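Local coordinates for protein MNMC2 (PDB 3VYW) that transfers a methyl group from S-adenosylmethionine to a modified wobble uridine of tRNA, working without the oxidase domain usually fused to such enzymes, at residues Leu58-Tyr63 / Glu133-Lys138; Pro66-Thr71 / Ile75-Tyr80; Phe140-Glu145 / Glu149-Leu154. One frame throughout, in Å; residues are numbered along the deposited sequence.

Two contacts line the cofactor pocket and the third backs it. Contacts 1 and 2 both touch S-adenosylmethionine, contact 1 at the adenosine end and contact 2 at the methionine end, with their centres about 16 Å apart. They are joined where Leu58 O lies 3.0 Å from Tyr67 N, probably as a hydrogen bond. Contact 3 stands one layer back, the side chain of His151 about 7 Å from the cofactor. It still meets both neighbours through apolar packing, Pro141 CG lying 3.8 Å from Leu58 CD2 of contact 1 and Leu143 CD2 3.8 Å from Ile75 CG1 of contact 2. Contacts 1 and 3 have centres about 18 Å apart, contacts 2 and 3 about 15 Å.

Contact 1: residues Leu58-Tyr63 / Glu133-Lys138; sequences LIHKTY and EKELLK. With SAM (S-adenosylmethionine), chain E.
Lys134 and Tyr63 meet beside the adenine of S-adenosylmethionine, where the loop after strand 126-133 of the Rossmann-like methyltransferase sheet faces the end of strand 56-60 in a small antiparallel sheet. The lysine chain runs along one face of the base. Its CB sits 3.6 Å from SAM C2, CG 3.8 Å from SAM C4, and CD presses closest, 3.4 Å from SAM C5. CE reaches the rim of the adenine, where it meets the phenol 3.7 Å from Tyr63 OH, and NZ lies past that rim. The route starts from an unusual first torsion: with chi1 at 88°, CG lies between the backbone N and the carbonyl carbon, and the nearly extended chain beyond it stays over the purine.

Glu133 holds the ribose, as the acid at the end of the second strand does in many methyltransferases of this fold. Its OE1 accepts the hydroxyl of SAM O2' at 2.8 Å and also the backbone N of Glu135 at 2.7 Å, while OE2 is bound to Gly106 N. Two bonds thus grip one carboxylate oxygen, and the loop and the sugar are fixed by the same group.

Glu135 stretches fully out toward strand 56-60. His60 NE2 donates to Glu135 OE2 at 3.1 Å in an almost straight bond of 169°. The oxygen lies in the imidazole plane, yet the N-H reaches it from above the carboxylate, the two planes standing 81° apart. Tyr63 CD1 covers one face of that imidazole, and Glu135 OE1 has a weak bond from Gln46 NE2 of strand 46-50. Farther along, Leu58 and Leu137 close the apolar end tip to tip, methyl CD1 of Leu58 against methyl CD1 of Leu137 at 3.6 Å.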
loop_
_atom_site.group_PDB
_atom_site.type_symbol
_atom_site.label_atom_id
_atom_site.label_comp_id
_atom_site.label_asym_id
_atom_site.label_seq_id
_atom_site.Cartn_x
_atom_site.Cartn_y
_atom_site.Cartn_z
ATOM N N LEU A 58 1.502 -12.801 9.063
ATOM C CA LEU A 58 0.207 -13.298 9.364
ATOM C C LEU A 58 -0.583 -13.249 8.105
ATOM O O LEU A 58 -0.298 -12.484 7.233
ATOM C CB LEU A 58 -0.473 -12.423 10.385
ATOM C CG LEU A 58 0.283 -12.152 11.655
ATOM C CD1 LEU A 58 -0.416 -11.077 12.436
ATOM C CD2 LEU A 58 0.381 -13.406 12.461
ATOM N N ILE A 59 -1.608 -14.070 8.037
ATOM C CA ILE A 59 -2.571 -13.980 6.981
ATOM C C ILE A 59 -3.742 -13.248 7.534
ATOM O O ILE A 59 -4.181 -13.561 8.594
ATOM C CB ILE A 59 -3.094 -15.335 6.542
ATOM C CG1 ILE A 59 -1.962 -16.281 6.221
ATOM C CG2 ILE A 59 -3.970 -15.176 5.334
ATOM C CD1 ILE A 59 -1.283 -15.995 4.921
ATOM N N HIS A 60 -4.245 -12.271 6.810
ATOM C CA HIS A 60 -5.438 -11.590 7.217
ATOM C C HIS A 60 -6.614 -12.227 6.543
ATOM O O HIS A 60 -6.699 -12.274 5.332
ATOM C CB HIS A 60 -5.334 -10.115 6.896
ATOM C CG HIS A 60 -6.289 -9.255 7.654
ATOM N ND1 HIS A 60 -7.590 -9.410 7.588
ATOM C CD2 HIS A 60 -6.080 -8.204 8.491
ATOM C CE1 HIS A 60 -8.185 -8.519 8.341
ATOM N NE2 HIS A 60 -7.265 -7.784 8.897
ATOM N N LYS A 61 -7.511 -12.768 7.349
ATOM C CA LYS A 61 -8.676 -13.502 6.916
ATOM C C LYS A 61 -9.710 -12.726 6.137
ATOM O O LYS A 61 -10.320 -13.258 5.272
ATOM C CB LYS A 61 -9.318 -14.180 8.110
ATOM C CG LYS A 61 -8.725 -15.519 8.448
ATOM C CD LYS A 61 -8.610 -15.719 9.936
ATOM C CE LYS A 61 -9.799 -16.462 10.516
ATOM N NZ LYS A 61 -9.497 -16.928 11.890
ATOM N N THR A 62 -9.926 -11.481 6.496
ATOM C CA THR A 62 -10.760 -10.598 5.734
ATOM C C THR A 62 -10.251 -10.278 4.341
ATOM O O THR A 62 -10.974 -10.317 3.393
ATOM C CB THR A 62 -10.949 -9.289 6.496
ATOM O OG1 THR A 62 -11.403 -9.586 7.789
ATOM C CG2 THR A 62 -11.964 -8.466 5.874
ATOM N N TYR A 63 -9.003 -9.895 4.245
ATOM C CA TYR A 63 -8.410 -9.577 2.984
ATOM C C TYR A 63 -7.951 -10.778 2.223
ATOM O O TYR A 63 -7.770 -10.735 1.042
ATOM C CB TYR A 63 -7.255 -8.672 3.224
ATOM C CG TYR A 63 -7.681 -7.382 3.783
ATOM C CD1 TYR A 63 -7.578 -7.118 5.117
ATOM C CD2 TYR A 63 -8.189 -6.419 2.971
ATOM C CE1 TYR A 63 -7.971 -5.925 5.624
ATOM C CE2 TYR A 63 -8.582 -5.238 3.471
ATOM C CZ TYR A 63 -8.457 -4.998 4.789
ATOM O OH TYR A 63 -8.855 -3.811 5.254
ATOM N N GLU A 133 -2.840 3.231 10.483
ATOM C CA GLU A 133 -3.253 1.883 10.745
ATOM C C GLU A 133 -4.644 1.872 11.287
ATOM O O GLU A 133 -4.868 2.391 12.325
ATOM C CB GLU A 133 -2.304 1.269 11.750
ATOM C CG GLU A 133 -2.512 -0.188 12.055
ATOM C CD GLU A 133 -2.880 -1.041 10.873
ATOM O OE1 GLU A 133 -3.966 -1.574 10.845
ATOM O OE2 GLU A 133 -2.071 -1.237 9.996
ATOM N N LYS A 134 -5.583 1.330 10.547
ATOM C CA LYS A 134 -6.929 1.116 11.030
ATOM C C LYS A 134 -7.157 0.021 12.039
ATOM O O LYS A 134 -8.083 0.095 12.794
ATOM C CB LYS A 134 -7.944 1.072 9.910
ATOM C CG LYS A 134 -8.198 -0.261 9.263
ATOM C CD LYS A 134 -9.041 -0.032 8.045
ATOM C CE LYS A 134 -9.889 -1.211 7.703
ATOM N NZ LYS A 134 -11.055 -0.721 6.962
ATOM N N GLU A 135 -6.329 -1.004 12.012
ATOM C CA GLU A 135 -6.444 -2.142 12.892
ATOM C C GLU A 135 -5.125 -2.505 13.526
ATOM O O GLU A 135 -4.531 -3.474 13.157
ATOM C CB GLU A 135 -6.964 -3.339 12.124
ATOM C CG GLU A 135 -7.094 -4.620 12.930
ATOM C CD GLU A 135 -7.622 -5.795 12.133
ATOM O OE1 GLU A 135 -7.613 -6.898 12.646
ATOM O OE2 GLU A 135 -8.072 -5.634 11.009
ATOM N N LEU A 136 -4.686 -1.731 14.498
ATOM C CA LEU A 136 -3.479 -2.027 15.228
ATOM C C LEU A 136 -3.580 -3.313 16.014
ATOM O O LEU A 136 -4.579 -3.598 16.611
ATOM C CB LEU A 136 -3.173 -0.906 16.173
ATOM C CG LEU A 136 -1.759 -0.904 16.668
ATOM C CD1 LEU A 136 -0.872 -1.029 15.474
ATOM C CD2 LEU A 136 -1.496 0.392 17.372
ATOM N N LEU A 137 -2.523 -4.090 16.000
ATOM C CA LEU A 137 -2.515 -5.366 16.637
ATOM C C LEU A 137 -1.898 -5.232 17.992
ATOM O O LEU A 137 -1.204 -4.285 18.250
ATOM C CB LEU A 137 -1.726 -6.366 15.822
ATOM C CG LEU A 137 -2.287 -6.844 14.506
ATOM C CD1 LEU A 137 -1.543 -8.056 14.040
ATOM C CD2 LEU A 137 -3.756 -7.140 14.591
ATOM N N LYS A 138 -2.163 -6.203 18.846
ATOM C CA LYS A 138 -1.560 -6.301 20.157
ATOM C C LYS A 138 -0.482 -7.349 20.288
ATOM O O LYS A 138 0.297 -7.308 21.201
ATOM C CB LYS A 138 -2.643 -6.608 21.140
ATOM C CG LYS A 138 -3.993 -6.519 20.502
ATOM C CD LYS A 138 -4.573 -5.128 20.656
ATOM C CE LYS A 138 -6.067 -5.202 20.893
ATOM N NZ LYS A 138 -6.396 -6.545 21.431
HETATM N N SAM E . 3.327 -2.589 6.303
HETATM C CA SAM E . 3.072 -3.709 7.128
HETATM C C SAM E . 4.417 -4.186 7.516
HETATM O O SAM E . 4.599 -5.013 8.375
HETATM O OXT SAM E . 5.362 -3.689 6.979
HETATM C CB SAM E . 2.176 -4.611 6.309
HETATM C CG SAM E . 0.762 -4.024 6.388
HETATM S SD SAM E . -0.432 -4.790 5.561
HETATM C CE SAM E . 0.088 -5.072 4.043
HETATM C "C5'" SAM E . -1.772 -3.826 5.403
HETATM C "C4'" SAM E . -2.117 -2.924 6.595
HETATM O "O4'" SAM E . -2.925 -1.849 6.156
HETATM C "C3'" SAM E . -2.933 -3.596 7.678
HETATM O "O3'" SAM E . -2.461 -3.199 8.946
HETATM C "C2'" SAM E . -4.317 -3.037 7.498
HETATM O "O2'" SAM E . -5.002 -3.011 8.720
HETATM C "C1'" SAM E . -4.030 -1.656 7.014
HETATM N N9 SAM E . -5.168 -0.976 6.357
HETATM C C8 SAM E . -5.968 -1.447 5.431
HETATM N N7 SAM E . -6.868 -0.560 5.056
HETATM C C5 SAM E . -6.662 0.519 5.751
HETATM C C6 SAM E . -7.265 1.842 5.844
HETATM N N6 SAM E . -8.300 2.201 5.106
HETATM N N1 SAM E . -6.752 2.683 6.695
HETATM C C2 SAM E . -5.728 2.375 7.433
HETATM N N3 SAM E . -5.155 1.210 7.406
HETATM C C4 SAM E . -5.556 0.244 6.606
#

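Contact 2: residues Pro66-Thr71 / Ile75-Tyr80. With SAM (S-adenosylmethionine), chain E.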
loop_
_atom_site.group_PDB
_atom_site.type_symbol
_atom_site.label_atom_id
_atom_site.label_comp_id
_atom_site.label_asym_id
_atom_site.label_seq_id
_atom_site.Cartn_x
_atom_site.Cartn_y
_atom_site.Cartn_z
ATOM N N PRO A 66 -1.493 -12.382 3.052
ATOM C CA PRO A 66 -0.397 -12.180 3.975
ATOM C C PRO A 66 -0.010 -10.727 4.111
ATOM O O PRO A 66 -0.131 -9.968 3.208
ATOM C CB PRO A 66 0.718 -12.981 3.353
ATOM C CG PRO A 66 0.406 -13.008 1.944
ATOM C CD PRO A 66 -1.053 -12.993 1.805
ATOM N N TYR A 67 0.433 -10.351 5.278
ATOM C CA TYR A 67 0.910 -9.013 5.511
ATOM C C TYR A 67 2.128 -8.802 4.653
ATOM O O TYR A 67 2.400 -7.726 4.172
ATOM C CB TYR A 67 1.229 -8.851 6.962
ATOM C CG TYR A 67 0.054 -8.525 7.785
ATOM C CD1 TYR A 67 -1.007 -9.375 7.875
ATOM C CD2 TYR A 67 0.003 -7.364 8.470
ATOM C CE1 TYR A 67 -2.091 -9.065 8.635
ATOM C CE2 TYR A 67 -1.060 -7.050 9.225
ATOM C CZ TYR A 67 -2.105 -7.896 9.304
ATOM O OH TYR A 67 -3.146 -7.534 10.069
ATOM N N HIS A 68 2.844 -9.889 4.462
ATOM C CA HIS A 68 3.981 -9.926 3.621
ATOM C C HIS A 68 4.050 -11.161 2.813
ATOM O O HIS A 68 3.447 -12.144 3.151
ATOM C CB HIS A 68 5.215 -9.783 4.438
ATOM C CG HIS A 68 5.541 -8.380 4.749
ATOM N ND1 HIS A 68 5.168 -7.801 5.879
ATOM C CD2 HIS A 68 6.201 -7.429 4.014
ATOM C CE1 HIS A 68 5.574 -6.538 5.872
ATOM N NE2 HIS A 68 6.206 -6.311 4.724
ATOM N N SER A 69 4.809 -11.122 1.734
ATOM C CA SER A 69 4.843 -12.203 0.796
ATOM C C SER A 69 5.651 -13.341 1.317
ATOM O O SER A 69 6.761 -13.182 1.700
ATOM C CB SER A 69 5.405 -11.721 -0.524
ATOM O OG SER A 69 6.315 -12.638 -1.061
ATOM N N GLN A 70 5.019 -14.488 1.377
ATOM C CA GLN A 70 5.628 -15.701 1.836
ATOM C C GLN A 70 6.705 -16.197 0.923
ATOM O O GLN A 70 7.683 -16.746 1.349
ATOM C CB GLN A 70 4.554 -16.725 2.093
ATOM C CG GLN A 70 3.401 -16.123 2.849
ATOM C CD GLN A 70 2.301 -17.090 3.146
ATOM O OE1 GLN A 70 1.344 -17.171 2.415
ATOM N NE2 GLN A 70 2.431 -17.815 4.222
ATOM N N THR A 71 6.487 -16.012 -0.356
ATOM C CA THR A 71 7.419 -16.402 -1.373
ATOM C C THR A 71 8.740 -15.679 -1.367
ATOM O O THR A 71 9.767 -16.267 -1.551
ATOM C CB THR A 71 6.767 -16.206 -2.735
ATOM O OG1 THR A 71 5.820 -17.241 -2.941
ATOM C CG2 THR A 71 7.760 -16.268 -3.816
ATOM N N ILE A 75 11.339 -9.939 5.305
ATOM C CA ILE A 75 12.445 -9.021 5.375
ATOM C C ILE A 75 12.919 -8.674 4.006
ATOM O O ILE A 75 13.251 -7.559 3.729
ATOM C CB ILE A 75 13.620 -9.608 6.159
ATOM C CG1 ILE A 75 13.268 -9.769 7.610
ATOM C CG2 ILE A 75 14.805 -8.698 6.073
ATOM C CD1 ILE A 75 14.020 -10.878 8.261
ATOM N N ARG A 76 12.967 -9.670 3.155
ATOM C CA ARG A 76 13.392 -9.483 1.794
ATOM C C ARG A 76 12.493 -8.609 1.001
ATOM O O ARG A 76 12.952 -7.843 0.228
ATOM C CB ARG A 76 13.615 -10.806 1.114
ATOM C CG ARG A 76 14.863 -11.469 1.609
ATOM C CD ARG A 76 15.051 -12.819 0.995
ATOM N NE ARG A 76 15.594 -12.696 -0.333
ATOM C CZ ARG A 76 16.873 -12.533 -0.580
ATOM N NH1 ARG A 76 17.760 -12.473 0.406
ATOM N NH2 ARG A 76 17.254 -12.420 -1.824
ATOM N N GLU A 77 11.203 -8.741 1.191
ATOM C CA GLU A 77 10.278 -7.810 0.613
ATOM C C GLU A 77 10.421 -6.392 1.151
ATOM O O GLU A 77 10.385 -5.471 0.422
ATOM C CB GLU A 77 8.856 -8.309 0.752
ATOM C CG GLU A 77 7.809 -7.269 0.459
ATOM C CD GLU A 77 6.444 -7.808 0.602
ATOM O OE1 GLU A 77 6.342 -8.989 0.832
ATOM O OE2 GLU A 77 5.474 -7.085 0.489
ATOM N N SER A 78 10.607 -6.209 2.432
ATOM C CA SER A 78 10.770 -4.870 2.915
ATOM C C SER A 78 11.978 -4.212 2.323
ATOM O O SER A 78 11.944 -3.098 1.925
ATOM C CB SER A 78 10.922 -4.887 4.426
ATOM O OG SER A 78 9.950 -5.669 5.016
ATOM N N LEU A 79 13.068 -4.940 2.314
ATOM C CA LEU A 79 14.326 -4.475 1.790
ATOM C C LEU A 79 14.382 -4.194 0.311
ATOM O O LEU A 79 14.925 -3.208 -0.102
ATOM C CB LEU A 79 15.399 -5.482 2.137
ATOM C CG LEU A 79 16.811 -4.966 2.098
ATOM C CD1 LEU A 79 16.980 -3.851 3.084
ATOM C CD2 LEU A 79 17.747 -6.080 2.423
ATOM N N TYR A 80 13.868 -5.113 -0.476
ATOM C CA TYR A 80 13.909 -4.970 -1.901
ATOM C C TYR A 80 12.751 -4.302 -2.575
ATOM O O TYR A 80 12.936 -3.701 -3.577
ATOM C CB TYR A 80 14.296 -6.276 -2.540
ATOM C CG TYR A 80 15.634 -6.726 -2.080
ATOM C CD1 TYR A 80 15.778 -7.873 -1.388
ATOM C CD2 TYR A 80 16.745 -5.978 -2.308
ATOM C CE1 TYR A 80 16.995 -8.287 -0.949
ATOM C CE2 TYR A 80 17.965 -6.389 -1.871
ATOM C CZ TYR A 80 18.072 -7.549 -1.196
ATOM O OH TYR A 80 19.261 -7.991 -0.745
HETATM N N SAM E . 3.327 -2.589 6.303
HETATM C CA SAM E . 3.072 -3.709 7.128
HETATM C C SAM E . 4.417 -4.186 7.516
HETATM O O SAM E . 4.599 -5.013 8.375
HETATM O OXT SAM E . 5.362 -3.689 6.979
HETATM C CB SAM E . 2.176 -4.611 6.309
HETATM C CG SAM E . 0.762 -4.024 6.388
HETATM S SD SAM E . -0.432 -4.790 5.561
HETATM C CE SAM E . 0.088 -5.072 4.043
HETATM C "C5'" SAM E . -1.772 -3.826 5.403
HETATM C "C4'" SAM E . -2.117 -2.924 6.595
HETATM O "O4'" SAM E . -2.925 -1.849 6.156
HETATM C "C3'" SAM E . -2.933 -3.596 7.678
HETATM O "O3'" SAM E . -2.461 -3.199 8.946
HETATM C "C2'" SAM E . -4.317 -3.037 7.498
HETATM O "O2'" SAM E . -5.002 -3.011 8.720
HETATM C "C1'" SAM E . -4.030 -1.656 7.014
HETATM N N9 SAM E . -5.168 -0.976 6.357
HETATM C C8 SAM E . -5.968 -1.447 5.431
HETATM N N7 SAM E . -6.868 -0.560 5.056
HETATM C C5 SAM E . -6.662 0.519 5.751
HETATM C C6 SAM E . -7.265 1.842 5.844
HETATM N N6 SAM E . -8.300 2.201 5.106
HETATM N N1 SAM E . -6.752 2.683 6.695
HETATM C C2 SAM E . -5.728 2.375 7.433
HETATM N N3 SAM E . -5.155 1.210 7.406
HETATM C C4 SAM E . -5.556 0.244 6.606
#
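In the loop that leads from strand 65-66 into helix 74-86, at the methionine end of the S-adenosylmethionine pocket, Ser69 and His68 both meet Glu77 of the helix. The loop is tied to the helix by one good bond: Ser69 N donates to Glu77 OE1 at 2.8 Å, nearly straight at 165°, using the syn lone pair of the carboxylate. Glu77 gets there by reaching out at full length, CG trans to its backbone N (chi1 167°) and the chain extended beyond. Ser69 CB rests against the same oxygen at 3.2 Å, whereas the Ser69 hydroxyl OG accepts Ala72 N, three residues further on.

His68 lies between this carboxylate and the cofactor and touches both with the edge of its ring. On one side His68 CD2 comes to 3.4 Å from Glu77 CD, the ring and carboxylate planes being 67° apart. On another, His68 CE1 faces the carboxylate of the methionine moiety, 3.1 Å from SAM OXT and equally near its second oxygen. Each approach sets a ring C-H against an acid group. Tyr109 lies by the ring as well, its own ring turned only slightly from the imidazole.

One residue earlier, the loop attends to the reactive end of the cofactor. Tyr67 O stands 3.5 Å from SAM CE, the methyl carbon to be transferred, and Tyr67 CD2 lies 3.9 Å from the sulfonium SAM SD.

Ser78 hydrogen-bonds to Ala74 O within helix 74-86 and more weakly to Asn110, and Leu79 packs on Val113 and His117, so that the helix packs against helix 109-121 while the loop leans on strand 56-60 through Tyr67 and Gln70.

Contact 3: residues Phe140-Glu145 / Glu149-Leu154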
loop_
_atom_site.group_PDB
_atom_site.type_symbol
_atom_site.label_atom_id
_atom_site.label_comp_id
_atom_site.label_asym_id
_atom_site.label_seq_id
_atom_site.Cartn_x
_atom_site.Cartn_y
_atom_site.Cartn_z
ATOM N N PHE A 140 2.514 -9.217 17.969
ATOM C CA PHE A 140 3.202 -9.225 16.709
ATOM C C PHE A 140 4.209 -10.324 16.697
ATOM O O PHE A 140 4.858 -10.550 17.653
ATOM C CB PHE A 140 3.928 -7.915 16.466
ATOM C CG PHE A 140 3.067 -6.710 16.564
ATOM C CD1 PHE A 140 2.787 -6.156 17.770
ATOM C CD2 PHE A 140 2.560 -6.128 15.450
ATOM C CE1 PHE A 140 2.020 -5.049 17.869
ATOM C CE2 PHE A 140 1.782 -5.019 15.540
ATOM C CZ PHE A 140 1.509 -4.479 16.755
ATOM N N PRO A 141 4.344 -10.995 15.576
ATOM C CA PRO A 141 5.446 -11.901 15.354
ATOM C C PRO A 141 6.670 -11.068 15.300
ATOM O O PRO A 141 6.662 -10.047 14.692
ATOM C CB PRO A 141 5.162 -12.441 13.977
ATOM C CG PRO A 141 3.723 -12.328 13.826
ATOM C CD PRO A 141 3.362 -11.070 14.503
ATOM N N ILE A 142 7.725 -11.494 15.955
ATOM C CA ILE A 142 8.908 -10.680 16.024
ATOM C C ILE A 142 9.876 -11.134 14.997
ATOM O O ILE A 142 10.014 -12.297 14.737
ATOM C CB ILE A 142 9.576 -10.724 17.387
ATOM C CG1 ILE A 142 8.572 -10.443 18.464
ATOM C CG2 ILE A 142 10.646 -9.683 17.471
ATOM C CD1 ILE A 142 8.270 -8.984 18.613
ATOM N N LEU A 143 10.530 -10.169 14.405
ATOM C CA LEU A 143 11.501 -10.439 13.400
ATOM C C LEU A 143 12.672 -11.175 13.993
ATOM O O LEU A 143 13.049 -10.955 15.103
ATOM C CB LEU A 143 11.920 -9.146 12.708
ATOM C CG LEU A 143 10.966 -8.518 11.694
ATOM C CD1 LEU A 143 11.444 -7.166 11.266
ATOM C CD2 LEU A 143 10.772 -9.363 10.479
ATOM N N PRO A 144 13.210 -12.092 13.229
ATOM C CA PRO A 144 14.394 -12.854 13.592
ATOM C C PRO A 144 15.632 -12.012 13.494
ATOM O O PRO A 144 15.595 -11.016 12.834
ATOM C CB PRO A 144 14.437 -13.922 12.534
ATOM C CG PRO A 144 13.749 -13.327 11.390
ATOM C CD PRO A 144 12.641 -12.541 11.965
ATOM N N GLU A 145 16.746 -12.571 14.163
ATOM C CA GLU A 145 17.931 -11.757 14.029
ATOM C C GLU A 145 18.395 -11.883 12.619
ATOM O O GLU A 145 18.210 -12.885 11.999
ATOM C CB GLU A 145 19.032 -12.167 14.997
ATOM C CG GLU A 145 19.140 -11.352 16.269
ATOM C CD GLU A 145 18.611 -9.920 16.186
ATOM O OE1 GLU A 145 17.811 -9.536 15.290
ATOM O OE2 GLU A 145 19.010 -9.150 17.088
ATOM N N GLU A 149 16.107 -6.957 17.516
ATOM C CA GLU A 149 16.318 -5.896 18.476
ATOM C C GLU A 149 15.642 -4.625 18.088
ATOM O O GLU A 149 15.068 -3.929 18.895
ATOM C CB GLU A 149 17.781 -5.591 18.542
ATOM C CG GLU A 149 18.365 -5.726 19.902
ATOM C CD GLU A 149 18.598 -7.160 20.275
ATOM O OE1 GLU A 149 19.736 -7.636 20.149
ATOM O OE2 GLU A 149 17.644 -7.813 20.708
ATOM N N ILE A 150 15.810 -4.301 16.828
ATOM C CA ILE A 150 15.234 -3.144 16.200
ATOM C C ILE A 150 13.735 -3.214 16.109
ATOM O O ILE A 150 13.075 -2.233 16.241
ATOM C CB ILE A 150 15.862 -2.939 14.833
ATOM C CG1 ILE A 150 15.633 -1.537 14.358
ATOM C CG2 ILE A 150 15.288 -3.894 13.838
ATOM C CD1 ILE A 150 15.863 -0.513 15.420
ATOM N N HIS A 151 13.202 -4.381 15.827
ATOM C CA HIS A 151 11.785 -4.530 15.798
ATOM C C HIS A 151 11.091 -4.337 17.113
ATOM O O HIS A 151 10.062 -3.704 17.186
ATOM C CB HIS A 151 11.436 -5.864 15.200
ATOM C CG HIS A 151 10.021 -5.961 14.760
ATOM N ND1 HIS A 151 9.333 -7.077 14.816
ATOM C CD2 HIS A 151 9.176 -5.017 14.266
ATOM C CE1 HIS A 151 8.121 -6.863 14.372
ATOM N NE2 HIS A 151 8.026 -5.602 14.040
ATOM N N GLU A 152 11.643 -4.915 18.158
ATOM C CA GLU A 152 11.140 -4.773 19.496
ATOM C C GLU A 152 11.240 -3.360 19.952
ATOM O O GLU A 152 10.405 -2.875 20.641
ATOM C CB GLU A 152 11.845 -5.711 20.457
ATOM C CG GLU A 152 11.422 -7.151 20.280
ATOM C CD GLU A 152 12.006 -8.074 21.299
ATOM O OE1 GLU A 152 12.565 -9.113 20.924
ATOM O OE2 GLU A 152 11.876 -7.759 22.479
ATOM N N PHE A 153 12.286 -2.695 19.544
ATOM C CA PHE A 153 12.468 -1.315 19.857
ATOM C C PHE A 153 11.389 -0.440 19.276
ATOM O O PHE A 153 10.922 0.443 19.925
ATOM C CB PHE A 153 13.842 -0.922 19.368
ATOM C CG PHE A 153 14.102 0.538 19.310
ATOM C CD1 PHE A 153 14.859 1.128 20.256
ATOM C CD2 PHE A 153 13.666 1.292 18.266
ATOM C CE1 PHE A 153 15.139 2.454 20.192
ATOM C CE2 PHE A 153 13.928 2.615 18.199
ATOM C CZ PHE A 153 14.676 3.197 19.157
ATOM N N LEU A 154 11.014 -0.676 18.035
ATOM C CA LEU A 154 9.920 0.021 17.414
ATOM C C LEU A 154 8.594 -0.263 18.051
ATOM O O LEU A 154 7.795 0.587 18.215
ATOM C CB LEU A 154 9.848 -0.320 15.945
ATOM C CG LEU A 154 8.719 0.295 15.148
ATOM C CD1 LEU A 154 8.938 1.765 15.010
ATOM C CD2 LEU A 154 8.662 -0.322 13.790
#
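Pro141 turns its carbonyl oxygen to the edge of the His151 ring, where Pro141 O lies 3.5 Å from His151 CE1 and near the imidazole plane. Ile142 follows with its CA at the same edge. Its branch methyl CG2 continues to the next helical residue, meeting Glu152 CG at 3.9 Å; the two side chains cross at about a right angle.

Leu143 makes the central meeting. Its backbone N donates to His151 ND1 at 3.3 Å, a weak bond though fairly straight, and its side chain bends over one face of the same ring. Leu143 CG stands 4.2 Å from the centroid of the His151 imidazole, 28° off the ring normal, in a CH-pi contact. With CG trans to the backbone N (chi1 -163°) the His151 ring swings from the helix toward the loop, where its edge meets the backbone of Pro141 and Ile142 and one face meets Leu143. The loop is part of the beta-alpha-beta crossover that runs from strand 126-133 through helix 148-157 to the parallel strand 166-172 of the Rossmann-like sheet, and the helix lies against helix 109-121 through Leu154 on Leu111. The other ring nitrogen, NE2, binds Leu107 O in the S-adenosylmethionine site, consistent with a proton on NE2 and a bare ND1. A leucine in place of His151 would probably leave Leu143 N and Leu107 O without their mates, cutting the polar link from this loop to the cofactor site.

Beyond Pro144, Glu145 sends OE1 to the backbone N of Arg148 at the start of the helix. Its other oxygen, OE2, stands 3.5 Å from Glu149 OE1, two like charges with their carboxylate planes 73° apart, a closeness that the helix N-terminus may ease.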